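Local coordinates for RPA0582 (PDB 3HHL), which is of unknown function but belongs to the DUF1330 family and adopts an alpha-beta fold that packs as a pair of chains in the crystal, at the interface of chains A and B. Coordinates in Å, arbitrary orientation; residue numbers count along the deposited sequence, not the author numbering. Chains: chain A, RPA0582; chain B, RPA0582.

The interface of chains A and B. Residues chain A 8, 12-13, 16, 27, 101, 128; chain B 77-79.
This is a short antiparallel beta bridge backed by a hydrophobic knob-in-pocket contact, and it helps hold the two copies of RPA0582 together in the deposited assembly, which may or may not be the biological form. Chain B offers the short segment B:Leu77 to B:Leu79. The bridge joins A:Arg128, at the end of strand 124-128, to B:Leu77 of strand 77-78. The amide N of A:Arg128 donates to the carbonyl O of B:Leu77 at 2.8 Å, almost straight at the hydrogen (177°) and nearly along the C=O axis. The return bond, from B:Leu77 N to A:Arg128 O, is weak.

B:Leu79 is the knob, with 100 Å² hidden by chain A. Its CG lies anti to the backbone N (chi1 -179°), and chi2 of 52° then turns CD1 and CD2 to different parts of the pocket. B:Leu79 CD2 sits over one face of the A:Phe16 ring, offset toward the rim, 3.9 Å from A:Phe16 CD1. B:Leu79 CD2 also meets CE, the terminal methyl of the selenomethionine A:Met27, at 3.7 Å, and the A:Phe101 ring comes to it tip to tip. CD1 lies against A:Pro8 CB and beside A:Phe13. An alanine here would probably loosen the contact, since CG and the two methyls that touch these side chains are removed.

B:Leu77 crosses A:Phe16 at about a right angle. B:Leu77 CD2 touches A:Phe16 CB at 3.6 Å. On helix 10-18, the CG1 methyl of A:Val12 rests 3.4 Å from the carbonyl O of the selenomethionine B:Met78.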
loop_
_atom_site.group_PDB
_atom_site.type_symbol
_atom_site.label_atom_id
_atom_site.label_comp_id
_atom_site.label_asym_id
_atom_site.label_seq_id
_atom_site.Cartn_x
_atom_site.Cartn_y
_atom_site.Cartn_z
ATOM N N PRO A 8 -12.731 0.045 11.266
ATOM C CA PRO A 8 -11.774 0.184 12.342
ATOM C C PRO A 8 -12.431 -0.210 13.662
ATOM O O PRO A 8 -13.638 -0.039 13.792
ATOM C CB PRO A 8 -11.467 1.658 12.312
ATOM C CG PRO A 8 -12.677 2.248 11.731
ATOM C CD PRO A 8 -13.179 1.333 10.744
ATOM N N VAL A 12 -8.566 1.072 18.274
ATOM C CA VAL A 12 -7.582 1.534 17.302
ATOM C C VAL A 12 -7.902 2.951 16.836
ATOM O O VAL A 12 -7.018 3.768 16.681
ATOM C CB VAL A 12 -7.493 0.543 16.144
ATOM C CG1 VAL A 12 -6.665 1.123 14.933
ATOM C CG2 VAL A 12 -6.909 -0.762 16.662
ATOM N N PHE A 13 -9.173 3.265 16.663
ATOM C CA PHE A 13 -9.550 4.636 16.384
ATOM C C PHE A 13 -9.155 5.605 17.507
ATOM O O PHE A 13 -8.806 6.767 17.254
ATOM C CB PHE A 13 -11.045 4.739 16.097
ATOM C CG PHE A 13 -11.410 5.999 15.384
ATOM C CD1 PHE A 13 -11.120 6.157 14.053
ATOM C CD2 PHE A 13 -11.972 7.061 16.056
ATOM C CE1 PHE A 13 -11.406 7.330 13.387
ATOM C CE2 PHE A 13 -12.279 8.235 15.369
ATOM C CZ PHE A 13 -11.981 8.351 14.033
ATOM N N PHE A 16 -5.664 6.447 16.943
ATOM C CA PHE A 16 -5.560 7.348 15.816
ATOM C C PHE A 16 -5.719 8.775 16.294
ATOM O O PHE A 16 -4.898 9.626 15.982
ATOM C CB PHE A 16 -6.632 6.997 14.809
ATOM C CG PHE A 16 -6.716 7.917 13.616
ATOM C CD1 PHE A 16 -5.964 7.680 12.489
ATOM C CD2 PHE A 16 -7.641 8.952 13.588
ATOM C CE1 PHE A 16 -6.064 8.506 11.362
ATOM C CE2 PHE A 16 -7.743 9.782 12.492
ATOM C CZ PHE A 16 -6.947 9.550 11.361
HETATM N N MSE A 27 -3.345 8.602 3.939
HETATM C CA MSE A 27 -4.115 7.431 4.206
HETATM C C MSE A 27 -4.043 6.526 2.965
HETATM O O MSE A 27 -4.674 6.791 1.942
HETATM C CB MSE A 27 -5.553 7.857 4.469
HETATM C CG MSE A 27 -5.736 8.773 5.661
HETATM SE SE MSE A 27 -5.012 8.124 7.338
HETATM C CE MSE A 27 -6.415 6.992 7.898
ATOM N N PHE A 101 -9.962 14.619 9.479
ATOM C CA PHE A 101 -10.444 13.286 9.222
ATOM C C PHE A 101 -11.491 12.858 10.228
ATOM O O PHE A 101 -12.442 12.137 9.888
ATOM C CB PHE A 101 -9.252 12.312 9.258
ATOM C CG PHE A 101 -9.595 10.911 8.872
ATOM C CD1 PHE A 101 -9.511 10.502 7.566
ATOM C CD2 PHE A 101 -10.026 10.005 9.816
ATOM C CE1 PHE A 101 -9.858 9.192 7.208
ATOM C CE2 PHE A 101 -10.395 8.721 9.445
ATOM C CZ PHE A 101 -10.299 8.320 8.154
ATOM N N ARG A 128 -2.247 4.523 7.999
ATOM C CA ARG A 128 -2.017 5.929 8.211
ATOM C C ARG A 128 -0.536 6.177 8.118
ATOM O O ARG A 128 0.201 5.514 8.826
ATOM C CB ARG A 128 -2.504 6.355 9.570
ATOM C CG ARG A 128 -2.008 7.713 9.956
ATOM C CD ARG A 128 -2.340 8.017 11.395
ATOM N NE ARG A 128 -1.598 9.151 11.909
ATOM C CZ ARG A 128 -1.943 9.883 12.954
ATOM N NH1 ARG A 128 -3.036 9.638 13.620
ATOM N NH2 ARG A 128 -1.168 10.879 13.350
ATOM N N LEU B 77 -0.113 3.948 11.743
ATOM C CA LEU B 77 -1.191 3.140 12.300
ATOM C C LEU B 77 -1.871 2.299 11.250
ATOM O O LEU B 77 -2.114 2.763 10.115
ATOM C CB LEU B 77 -2.255 4.024 12.933
ATOM C CG LEU B 77 -3.205 3.362 13.929
ATOM C CD1 LEU B 77 -2.450 3.114 15.197
ATOM C CD2 LEU B 77 -4.462 4.215 14.207
HETATM N N MSE B 78 -2.195 1.059 11.630
HETATM C CA MSE B 78 -3.085 0.228 10.819
HETATM C C MSE B 78 -4.494 0.542 11.333
HETATM O O MSE B 78 -4.949 -0.070 12.283
HETATM C CB MSE B 78 -2.752 -1.254 10.965
HETATM C CG MSE B 78 -3.664 -2.171 10.171
HETATM SE SE MSE B 78 -3.287 -2.015 8.268
HETATM C CE MSE B 78 -1.381 -2.325 8.246
ATOM N N LEU B 79 -5.152 1.527 10.722
ATOM C CA LEU B 79 -6.472 1.969 11.175
ATOM C C LEU B 79 -7.547 0.936 10.809
ATOM O O LEU B 79 -8.422 0.645 11.626
ATOM C CB LEU B 79 -6.823 3.334 10.593
ATOM C CG LEU B 79 -8.174 3.892 11.032
ATOM C CD1 LEU B 79 -8.223 3.837 12.502
ATOM C CD2 LEU B 79 -8.382 5.318 10.531
#